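Putative glycoside hydrolase (Bacteroides thetaiotaomicron VPI-5482, PDB 3HBZ) binds calcium and may act in carbohydrate metabolism, possibly as a glycoside hydrolase, although its activity and substrate are not established. Local coordinates at residues T94-I99 with F202-R207; T98-E103 with D332-I337; Y112-R117 with T147-N152. All blocks are in the same frame, centred on the assembly; numbering follows the deposited sequence. Where two conformers were deposited one is given.

Contacts 2 and 3 lie within the putative carbohydrate metabolism domain; contact 1 joins the loop after strand 84-92, the last strand of the five-stranded N-terminal sheet, to strand 200-205. Contacts 1 and 2 share T98 and I99, which lead into strand 99-100 and its pairing with strand 328-338 near the C-terminus. Both segments of contact 3 fall, in sequence, between those of contacts 1 and 2. Centres of contacts 1 and 2, and of 2 and 3, are about 12 Å apart; those of 1 and 3 about 18 Å. The calcium of contact 2 takes ligands from 101-103, 155-157 and D332, and the sodium from I99 and E116, so each ion ties together separate parts of the chain.

Contact 1 of 3, residues T94-I99 with F202-R207; sequences TELATI and FGLPFR. With NA (sodium ion), chain D; ACT (acetate ion), chain H.
L96 lies with its side chain across those of L204 and F206 at about a right angle to each. Its CG stands anti to the backbone N (chi1 -154°), and the two branches divide the work: CD1 comes within 4.0 Å of L204 CB, while CD2 turns to F206 and P205 O. L96 CB approaches the rim of the F206 ring near its plane, 3.8 Å from F206 CD1. F206 starts off alongside the other segment, but with CG anti to its own backbone N (chi1 -172°) its ring comes nearer. T98 CG2 reaches F206 CE1 at 4.0 Å, coming obliquely to the ring, with the side chains crossed. No hydrogen bond links the segments directly. An acetate, probably from the crystallisation liquor, spans them, although its exact placing is doubtful: L96 N donates to its OXT at 2.7 Å and R207 N to its O at 2.6 Å. The contact joins the loop after strand 84-92 to strand 200-205 and the residues that follow it. L96 also touches M124 of strand 121-125, F206 packs on V308 of strand 306-313 and L336 of strand 328-338, and L204 keeps a backbone bond to V308.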
loop_
_atom_site.group_PDB
_atom_site.type_symbol
_atom_site.label_atom_id
_atom_site.label_comp_id
_atom_site.label_asym_id
_atom_site.label_seq_id
_atom_site.Cartn_x
_atom_site.Cartn_y
_atom_site.Cartn_z
ATOM N N THR A 94 -14.052 -0.505 10.176
ATOM C CA THR A 94 -14.809 0.506 9.471
ATOM C C THR A 94 -14.712 0.241 7.968
ATOM O O THR A 94 -13.918 -0.560 7.521
ATOM C CB THR A 94 -14.258 1.925 9.768
ATOM O OG1 THR A 94 -12.842 1.916 9.608
ATOM C CG2 THR A 94 -14.607 2.333 11.185
ATOM N N GLU A 95 -15.561 0.900 7.203
ATOM C CA GLU A 95 -15.539 0.754 5.765
ATOM C C GLU A 95 -14.388 1.587 5.182
ATOM O O GLU A 95 -13.894 2.492 5.825
ATOM C CB GLU A 95 -16.918 1.088 5.187
ATOM C CG GLU A 95 -17.397 2.514 5.324
ATOM C CD GLU A 95 -18.889 2.700 4.928
ATOM O OE1 GLU A 95 -19.649 1.696 4.857
ATOM O OE2 GLU A 95 -19.294 3.863 4.709
ATOM N N LEU A 96 -13.906 1.219 3.996
ATOM C CA LEU A 96 -12.745 1.887 3.404
ATOM C C LEU A 96 -12.933 3.416 3.407
ATOM O O LEU A 96 -14.008 3.902 3.110
ATOM C CB LEU A 96 -12.585 1.384 1.966
ATOM C CG LEU A 96 -11.212 1.426 1.349
ATOM C CD1 LEU A 96 -10.165 0.690 2.233
ATOM C CD2 LEU A 96 -11.258 0.849 -0.089
ATOM N N ALA A 97 -11.882 4.159 3.707
ATOM C CA ALA A 97 -11.920 5.631 3.654
ATOM C C ALA A 97 -11.985 6.027 2.178
ATOM O O ALA A 97 -11.438 5.312 1.340
ATOM C CB ALA A 97 -10.617 6.209 4.283
ATOM N N THR A 98 -12.623 7.159 1.876
ATOM C CA THR A 98 -12.810 7.612 0.477
ATOM C C THR A 98 -12.446 9.086 0.202
ATOM O O THR A 98 -12.605 9.551 -0.929
ATOM C CB THR A 98 -14.266 7.392 -0.005
ATOM O OG1 THR A 98 -15.164 8.281 0.687
ATOM C CG2 THR A 98 -14.686 5.927 0.185
ATOM N N ILE A 99 -11.962 9.795 1.221
ATOM C CA ILE A 99 -11.612 11.215 1.102
ATOM C C ILE A 99 -10.168 11.356 1.545
ATOM O O ILE A 99 -9.855 11.059 2.690
ATOM C CB ILE A 99 -12.527 12.117 1.978
ATOM C CG1 ILE A 99 -14.006 11.931 1.619
ATOM C CG2 ILE A 99 -12.110 13.606 1.898
ATOM C CD1 ILE A 99 -14.469 12.659 0.408
ATOM N N PHE A 202 -2.390 -5.050 -4.383
ATOM C CA PHE A 202 -3.373 -4.003 -4.607
ATOM C C PHE A 202 -4.755 -4.420 -4.153
ATOM O O PHE A 202 -5.337 -5.408 -4.655
ATOM C CB PHE A 202 -3.472 -3.685 -6.112
ATOM C CG PHE A 202 -2.185 -3.179 -6.746
ATOM C CD1 PHE A 202 -1.439 -2.163 -6.156
ATOM C CD2 PHE A 202 -1.762 -3.686 -7.983
ATOM C CE1 PHE A 202 -0.270 -1.659 -6.760
ATOM C CE2 PHE A 202 -0.598 -3.167 -8.605
ATOM C CZ PHE A 202 0.144 -2.167 -8.002
ATOM N N GLY A 203 -5.304 -3.637 -3.234
ATOM C CA GLY A 203 -6.757 -3.614 -2.991
ATOM C C GLY A 203 -7.152 -3.974 -1.575
ATOM O O GLY A 203 -6.496 -4.801 -0.953
ATOM N N LEU A 204 -8.248 -3.384 -1.096
ATOM C CA LEU A 204 -8.864 -3.781 0.143
ATOM C C LEU A 204 -10.378 -3.872 -0.092
ATOM O O LEU A 204 -10.893 -3.340 -1.088
ATOM C CB LEU A 204 -8.536 -2.786 1.255
ATOM C CG LEU A 204 -7.087 -2.806 1.808
ATOM C CD1 LEU A 204 -6.875 -1.656 2.859
ATOM C CD2 LEU A 204 -6.751 -4.161 2.382
ATOM N N PRO A 205 -11.098 -4.541 0.810
ATOM C CA PRO A 205 -12.538 -4.733 0.562
ATOM C C PRO A 205 -13.316 -3.414 0.524
ATOM O O PRO A 205 -12.997 -2.496 1.286
ATOM C CB PRO A 205 -12.978 -5.612 1.730
ATOM C CG PRO A 205 -11.735 -6.348 2.101
ATOM C CD PRO A 205 -10.639 -5.329 1.960
ATOM N N PHE A 206 -14.274 -3.316 -0.409
ATOM C CA PHE A 206 -15.084 -2.098 -0.618
ATOM C C PHE A 206 -16.516 -2.527 -0.897
ATOM O O PHE A 206 -16.745 -3.410 -1.735
ATOM C CB PHE A 206 -14.507 -1.295 -1.797
ATOM C CG PHE A 206 -15.137 0.066 -1.972
ATOM C CD1 PHE A 206 -15.015 1.038 -0.987
ATOM C CD2 PHE A 206 -15.878 0.361 -3.129
ATOM C CE1 PHE A 206 -15.628 2.299 -1.140
ATOM C CE2 PHE A 206 -16.472 1.592 -3.302
ATOM C CZ PHE A 206 -16.361 2.582 -2.281
ATOM N N ARG A 207 -17.481 -1.960 -0.174
ATOM C CA ARG A 207 -18.870 -2.445 -0.254
ATOM C C ARG A 207 -19.840 -1.459 -0.928
ATOM O O ARG A 207 -21.030 -1.533 -0.729
ATOM C CB ARG A 207 -19.396 -2.855 1.139
ATOM C CG ARG A 207 -18.587 -3.966 1.822
ATOM C CD ARG A 207 -19.122 -4.275 3.227
ATOM N NE ARG A 207 -18.130 -5.028 4.025
ATOM C CZ ARG A 207 -18.294 -6.247 4.551
ATOM N NH1 ARG A 207 -19.419 -6.913 4.385
ATOM N NH2 ARG A 207 -17.317 -6.808 5.263
HETATM NA NA NA D . -9.649 10.655 5.029
HETATM C C ACT H . -16.464 0.278 2.360
HETATM O O ACT H . -17.322 -0.393 1.900
HETATM O OXT ACT H . -15.632 -0.538 2.873
HETATM C CH3 ACT H . -16.453 1.842 2.236
HETATM O O HOH W 1 -8.330 11.123 7.183
HETATM O O HOH W 2 -11.164 12.927 5.480
HETATM O O HOH W 3 -10.613 9.287 6.408
HETATM O O HOH W 4 -7.582 12.419 4.368
#

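Contact 2 of 3, residues T98-E103 with D332-I337; sequences TIYNFE and DEVELI. With CA (calcium ion), chain B; NA (sodium ion), chain D.
A short antiparallel strand pair running into a calcium site joins 98-103 to 332-337. Y100 and V334 form its hydrogen-bonded pair: Y100 N donates to V334 O at 2.9 Å, and V334 N returns a bond to Y100 O at 3.0 Å. L336 N adds a third, to T98 O. I99 and E335 are the neighbouring non-hydrogen-bonded pair; their side chains lie side by side on one face, with I99 CD1 against the E335 carboxylate.

On the other face, V334 divides its methyls between two rings. With CG1 anti to the backbone N (chi1 178°), that methyl meets Y100 CD2 at 3.7 Å, whereas CG2 reaches CE2 at the edge of the F102 ring, near its plane. The Y100 ring runs alongside L336, whose CB lies near OH; that hydroxyl is hydrogen-bonded to A97 O.

At E333 the chain turns a corner, and the strand pairing gives way to the calcium site. D332 grips the ion with both carboxylate oxygens, OD1 at 2.5 Å and OD2 at 2.6 Å. N101 O and E103 OE2 bind it from the other segment, the E103 chain bending at chi2 (-53°), and T155 and K157 add backbone carbonyls. A water completes the set and donates to N101 OD1. N101 O and D332 OD1 come within 3.0 Å because both bind the calcium; the ion probably offsets the nearby E103 and D332 carboxylates.

The D332 carboxylate is also positioned by backbone N-H groups: E333 N meets OD1 from above its plane, and K154 N bonds OD2. The E333 carboxylate forms a salt bridge with K154 and a hydrogen bond with T155 OG1, while I99 O turns to the sodium ion shared with E116.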
loop_
_atom_site.group_PDB
_atom_site.type_symbol
_atom_site.label_atom_id
_atom_site.label_comp_id
_atom_site.label_asym_id
_atom_site.label_seq_id
_atom_site.Cartn_x
_atom_site.Cartn_y
_atom_site.Cartn_z
ATOM N N THR A 98 -12.623 7.159 1.876
ATOM C CA THR A 98 -12.810 7.612 0.477
ATOM C C THR A 98 -12.446 9.086 0.202
ATOM O O THR A 98 -12.605 9.551 -0.929
ATOM C CB THR A 98 -14.266 7.392 -0.005
ATOM O OG1 THR A 98 -15.164 8.281 0.687
ATOM C CG2 THR A 98 -14.686 5.927 0.185
ATOM N N ILE A 99 -11.962 9.795 1.221
ATOM C CA ILE A 99 -11.612 11.215 1.102
ATOM C C ILE A 99 -10.168 11.356 1.545
ATOM O O ILE A 99 -9.855 11.059 2.690
ATOM C CB ILE A 99 -12.527 12.117 1.978
ATOM C CG1 ILE A 99 -14.006 11.931 1.619
ATOM C CG2 ILE A 99 -12.110 13.606 1.898
ATOM C CD1 ILE A 99 -14.469 12.659 0.408
ATOM N N TYR A 100 -9.294 11.825 0.656
ATOM C CA TYR A 100 -7.848 11.777 0.896
ATOM C C TYR A 100 -7.222 13.150 0.761
ATOM O O TYR A 100 -7.116 13.675 -0.338
ATOM C CB TYR A 100 -7.193 10.842 -0.114
ATOM C CG TYR A 100 -7.958 9.555 -0.333
ATOM C CD1 TYR A 100 -8.249 8.715 0.724
ATOM C CD2 TYR A 100 -8.388 9.189 -1.599
ATOM C CE1 TYR A 100 -8.948 7.540 0.536
ATOM C CE2 TYR A 100 -9.101 8.022 -1.805
ATOM C CZ TYR A 100 -9.366 7.187 -0.749
ATOM O OH TYR A 100 -10.057 6.005 -0.974
ATOM N N ASN A 101 -6.789 13.720 1.878
ATOM C CA ASN A 101 -6.171 15.044 1.878
ATOM C C ASN A 101 -4.647 15.011 2.128
ATOM O O ASN A 101 -3.965 16.032 2.082
ATOM C CB ASN A 101 -6.893 15.920 2.911
ATOM C CG ASN A 101 -8.248 16.435 2.392
ATOM O OD1 ASN A 101 -8.305 17.170 1.429
ATOM N ND2 ASN A 101 -9.322 16.053 3.043
ATOM N N PHE A 102 -4.133 13.818 2.409
ATOM C CA PHE A 102 -2.711 13.563 2.544
ATOM C C PHE A 102 -2.022 14.382 3.624
ATOM O O PHE A 102 -0.840 14.729 3.482
ATOM C CB PHE A 102 -2.041 13.669 1.163
ATOM C CG PHE A 102 -2.624 12.699 0.171
ATOM C CD1 PHE A 102 -2.312 11.364 0.259
ATOM C CD2 PHE A 102 -3.609 13.078 -0.727
ATOM C CE1 PHE A 102 -2.906 10.440 -0.595
ATOM C CE2 PHE A 102 -4.190 12.150 -1.575
ATOM C CZ PHE A 102 -3.827 10.833 -1.490
ATOM N N GLU A 103 -2.767 14.680 4.700
ATOM C CA GLU A 103 -2.254 15.425 5.824
ATOM C C GLU A 103 -1.561 14.532 6.873
ATOM O O GLU A 103 -0.665 14.974 7.571
ATOM C CB GLU A 103 -3.358 16.235 6.537
ATOM C CG GLU A 103 -4.233 17.166 5.647
ATOM C CD GLU A 103 -3.396 18.116 4.803
ATOM O OE1 GLU A 103 -2.290 18.499 5.254
ATOM O OE2 GLU A 103 -3.836 18.468 3.690
ATOM N N ASP A 332 -3.162 15.752 -4.538
ATOM C CA ASP A 332 -3.904 16.250 -3.398
ATOM C C ASP A 332 -5.412 16.227 -3.631
ATOM O O ASP A 332 -5.881 16.178 -4.779
ATOM C CB ASP A 332 -3.451 17.665 -3.032
ATOM C CG ASP A 332 -3.591 17.967 -1.516
ATOM O OD1 ASP A 332 -4.047 17.071 -0.774
ATOM O OD2 ASP A 332 -3.261 19.102 -1.079
ATOM N N GLU A 333 -6.160 16.262 -2.524
ATOM C CA GLU A 333 -7.635 16.398 -2.537
ATOM C C GLU A 333 -8.314 15.334 -3.410
ATOM O O GLU A 333 -9.089 15.647 -4.324
ATOM C CB GLU A 333 -8.046 17.799 -3.005
ATOM C CG GLU A 333 -7.601 18.912 -2.085
ATOM C CD GLU A 333 -8.136 20.303 -2.472
ATOM O OE1 GLU A 333 -8.897 20.424 -3.458
ATOM O OE2 GLU A 333 -7.802 21.289 -1.765
ATOM N N VAL A 334 -8.053 14.068 -3.120
ATOM C CA VAL A 334 -8.581 13.011 -3.960
ATOM C C VAL A 334 -9.834 12.485 -3.288
ATOM O O VAL A 334 -9.920 12.446 -2.059
ATOM C CB VAL A 334 -7.547 11.834 -4.137
ATOM C CG1 VAL A 334 -8.118 10.700 -4.966
ATOM C CG2 VAL A 334 -6.285 12.355 -4.782
ATOM N N GLU A 335 -10.766 12.010 -4.106
ATOM C CA GLU A 335 -11.959 11.371 -3.610
ATOM C C GLU A 335 -12.301 10.122 -4.404
ATOM O O GLU A 335 -12.348 10.136 -5.632
ATOM C CB GLU A 335 -13.155 12.366 -3.648
ATOM C CG GLU A 335 -14.308 11.797 -2.921
ATOM C CD GLU A 335 -15.478 12.741 -2.741
ATOM O OE1 GLU A 335 -15.446 13.871 -3.273
ATOM O OE2 GLU A 335 -16.430 12.314 -2.048
ATOM N N LEU A 336 -12.597 9.039 -3.703
ATOM C CA LEU A 336 -13.279 7.892 -4.323
ATOM C C LEU A 336 -14.802 8.096 -4.222
ATOM O O LEU A 336 -15.399 7.988 -3.137
ATOM C CB LEU A 336 -12.836 6.600 -3.619
ATOM C CG LEU A 336 -13.445 5.319 -4.182
ATOM C CD1 LEU A 336 -13.145 5.167 -5.679
ATOM C CD2 LEU A 336 -12.950 4.102 -3.318
ATOM N N ILE A 337 -15.432 8.428 -5.349
ATOM C CA ILE A 337 -16.870 8.721 -5.389
ATOM C C ILE A 337 -17.593 7.428 -5.767
ATOM O O ILE A 337 -17.191 6.736 -6.709
ATOM C CB ILE A 337 -17.199 9.852 -6.430
ATOM C CG1 ILE A 337 -16.408 11.142 -6.078
ATOM C CG2 ILE A 337 -18.745 10.160 -6.504
ATOM C CD1 ILE A 337 -16.298 12.165 -7.231
HETATM CA CA CA B . -3.795 18.303 1.364
HETATM NA NA NA D . -9.649 10.655 5.029
HETATM O O HOH W 5 -6.106 18.825 1.250
HETATM O O HOH W 4 -7.582 12.419 4.368
HETATM O O HOH W 1 -8.330 11.123 7.183
HETATM O O HOH W 2 -11.164 12.927 5.480
HETATM O O HOH W 3 -10.613 9.287 6.408
#

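Contact 3 of 3, residues Y112-R117 with T147-N152; sequences YIFVER and TFQFAN. With NA (sodium ion), chain D.
Q149 lies against the rings of Y112 and F114, with F148 beside it. Its CG is anti to the backbone N (chi1 -169°) and the chain is extended beyond. CB sits over the Y112 face in a CH-pi contact, 3.9 Å from the ring centroid and 16° off the normal. Q149 N lies over one face too, displaced toward the rim. The amide and the Y112 ring are turned 64° apart, with Q149 OE1 near CE1. Amide and F114 ring are perpendicular, and CB and CG meet F114 at CZ and CE1.

Y112 CG is anti to its carbonyl carbon, and the ring reaches the backbone of F148 and Q149; its CD2 lies 3.5 Å from F148 CB. F148 CG stands between the backbone N and the carbonyl carbon, and CB, not the ring, makes the contact. F114 instead brings its ring edge to the strand: F148 O lies in the ring plane, 3.6 Å from F114 CZ, and T147 CG2 is also near that plane.

No direct hydrogen bond crosses the contact; three waters link the segments. One accepts from Y112 N and donates to T147 O. The other two join Y112 OH to Q149 OE1 and Q149 O, donating to each glutamine oxygen at 2.7 Å. The Q149 NE2 end is anchored elsewhere, on F102 O beside the calcium site.

Farther along the segment, E116 OE1 binds the sodium ion at 2.4 Å, while W126 holds OE2. The run into strand 115-118, which pairs with 121-125, meets strand 147-150, where F114 also packs on L159 of strand 158-165 and L182 of strand 177-183.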
loop_
_atom_site.group_PDB
_atom_site.type_symbol
_atom_site.label_atom_id
_atom_site.label_comp_id
_atom_site.label_asym_id
_atom_site.label_seq_id
_atom_site.Cartn_x
_atom_site.Cartn_y
_atom_site.Cartn_z
ATOM N N TYR A 112 7.880 7.943 5.236
ATOM C CA TYR A 112 6.520 8.327 5.394
ATOM C C TYR A 112 5.586 7.196 5.091
ATOM O O TYR A 112 5.725 6.511 4.053
ATOM C CB TYR A 112 6.208 9.468 4.444
ATOM C CG TYR A 112 6.734 10.806 4.920
ATOM C CD1 TYR A 112 6.068 11.501 5.897
ATOM C CD2 TYR A 112 7.852 11.384 4.369
ATOM C CE1 TYR A 112 6.479 12.738 6.304
ATOM C CE2 TYR A 112 8.294 12.660 4.793
ATOM C CZ TYR A 112 7.600 13.313 5.764
ATOM O OH TYR A 112 7.969 14.554 6.229
ATOM N N ILE A 113 4.605 7.052 5.986
ATOM C CA ILE A 113 3.431 6.168 5.812
ATOM C C ILE A 113 2.206 7.073 6.044
ATOM O O ILE A 113 2.021 7.636 7.140
ATOM C CB ILE A 113 3.452 4.998 6.823
ATOM C CG1 ILE A 113 4.712 4.094 6.677
ATOM C CG2 ILE A 113 2.150 4.120 6.774
ATOM C CD1 ILE A 113 5.012 3.208 7.963
ATOM N N PHE A 114 1.454 7.273 4.968
ATOM C CA PHE A 114 0.199 8.025 4.959
ATOM C C PHE A 114 -0.926 7.202 5.514
ATOM O O PHE A 114 -1.121 6.030 5.119
ATOM C CB PHE A 114 -0.127 8.420 3.508
ATOM C CG PHE A 114 0.743 9.491 2.972
ATOM C CD1 PHE A 114 0.405 10.830 3.173
ATOM C CD2 PHE A 114 1.911 9.188 2.278
ATOM C CE1 PHE A 114 1.230 11.838 2.667
ATOM C CE2 PHE A 114 2.708 10.207 1.766
ATOM C CZ PHE A 114 2.371 11.524 1.979
ATOM N N VAL A 115 -1.683 7.794 6.422
ATOM C CA VAL A 115 -2.826 7.131 7.025
ATOM C C VAL A 115 -4.099 7.958 6.871
ATOM O O VAL A 115 -4.054 9.168 6.632
ATOM C CB VAL A 115 -2.528 6.837 8.527
ATOM C CG1 VAL A 115 -1.228 5.963 8.616
ATOM C CG2 VAL A 115 -2.325 8.140 9.346
ATOM N N GLU A 116 -5.236 7.287 6.987
ATOM C CA GLU A 116 -6.535 7.949 7.080
ATOM C C GLU A 116 -6.998 7.796 8.522
ATOM O O GLU A 116 -6.790 6.728 9.110
ATOM C CB GLU A 116 -7.494 7.301 6.107
ATOM C CG GLU A 116 -6.985 7.291 4.635
ATOM C CD GLU A 116 -6.799 8.691 4.102
ATOM O OE1 GLU A 116 -7.498 9.585 4.600
ATOM O OE2 GLU A 116 -5.940 8.909 3.215
ATOM N N ARG A 117 -7.581 8.859 9.099
ATOM C CA ARG A 117 -8.067 8.851 10.472
ATOM C C ARG A 117 -9.568 9.172 10.530
ATOM O O ARG A 117 -10.122 9.833 9.645
ATOM C CB ARG A 117 -7.281 9.855 11.356
ATOM C CG ARG A 117 -5.839 9.434 11.621
ATOM C CD ARG A 117 -4.998 10.394 12.535
ATOM N NE ARG A 117 -3.759 9.706 13.000
ATOM C CZ ARG A 117 -2.471 10.021 12.720
ATOM N NH1 ARG A 117 -2.135 11.083 11.986
ATOM N NH2 ARG A 117 -1.485 9.261 13.202
ATOM N N THR A 147 8.526 8.022 -2.154
ATOM C CA THR A 147 7.201 8.375 -1.695
ATOM C C THR A 147 7.368 9.173 -0.388
ATOM O O THR A 147 7.869 8.638 0.598
ATOM C CB THR A 147 6.392 7.152 -1.462
ATOM O OG1 THR A 147 6.268 6.404 -2.669
ATOM C CG2 THR A 147 4.947 7.519 -0.941
ATOM N N PHE A 148 6.990 10.457 -0.407
ATOM C CA PHE A 148 7.077 11.309 0.791
ATOM C C PHE A 148 5.993 12.357 0.817
ATOM O O PHE A 148 5.171 12.450 -0.092
ATOM C CB PHE A 148 8.467 11.954 0.931
ATOM C CG PHE A 148 8.873 12.853 -0.251
ATOM C CD1 PHE A 148 9.387 12.293 -1.422
ATOM C CD2 PHE A 148 8.749 14.235 -0.178
ATOM C CE1 PHE A 148 9.767 13.077 -2.490
ATOM C CE2 PHE A 148 9.118 15.035 -1.247
ATOM C CZ PHE A 148 9.636 14.466 -2.405
ATOM N N GLN A 149 5.952 13.118 1.917
ATOM C CA GLN A 149 4.966 14.179 2.076
ATOM C C GLN A 149 5.581 15.534 1.823
ATOM O O GLN A 149 6.679 15.801 2.306
ATOM C CB GLN A 149 4.418 14.156 3.497
ATOM C CG GLN A 149 3.184 15.043 3.714
ATOM C CD GLN A 149 2.716 15.036 5.148
ATOM O OE1 GLN A 149 3.539 15.058 6.053
ATOM N NE2 GLN A 149 1.387 15.011 5.367
ATOM N N PHE A 150 4.881 16.399 1.107
ATOM C CA PHE A 150 5.437 17.709 0.722
ATOM C C PHE A 150 4.573 18.795 1.332
ATOM O O PHE A 150 3.334 18.668 1.310
ATOM C CB PHE A 150 5.416 17.810 -0.807
ATOM C CG PHE A 150 5.861 19.127 -1.349
ATOM C CD1 PHE A 150 7.108 19.652 -1.014
ATOM C CD2 PHE A 150 5.052 19.834 -2.223
ATOM C CE1 PHE A 150 7.548 20.879 -1.545
ATOM C CE2 PHE A 150 5.475 21.070 -2.775
ATOM C CZ PHE A 150 6.738 21.592 -2.432
ATOM N N ALA A 151 5.195 19.855 1.854
ATOM C CA ALA A 151 4.456 20.854 2.635
ATOM C C ALA A 151 3.472 21.681 1.822
ATOM O O ALA A 151 2.433 22.087 2.362
ATOM C CB ALA A 151 5.423 21.809 3.505
ATOM N N ASN A 152 3.751 21.892 0.528
ATOM C CA ASN A 152 2.948 22.808 -0.272
ATOM C C ASN A 152 1.914 22.117 -1.135
ATOM O O ASN A 152 2.087 22.009 -2.336
ATOM C CB ASN A 152 3.816 23.699 -1.164
ATOM C CG ASN A 152 4.742 24.609 -0.377
ATOM O OD1 ASN A 152 4.380 25.135 0.676
ATOM N ND2 ASN A 152 5.951 24.811 -0.898
HETATM NA NA NA D . -9.649 10.655 5.029
HETATM O O HOH W 6 9.455 8.813 2.927
HETATM O O HOH W 7 5.748 16.597 6.263
HETATM O O HOH W 8 8.847 16.264 3.770
HETATM O O HOH W 1 -8.330 11.123 7.183
HETATM O O HOH W 3 -10.613 9.287 6.408
HETATM O O HOH W 2 -11.164 12.927 5.480
HETATM O O HOH W 4 -7.582 12.419 4.368
#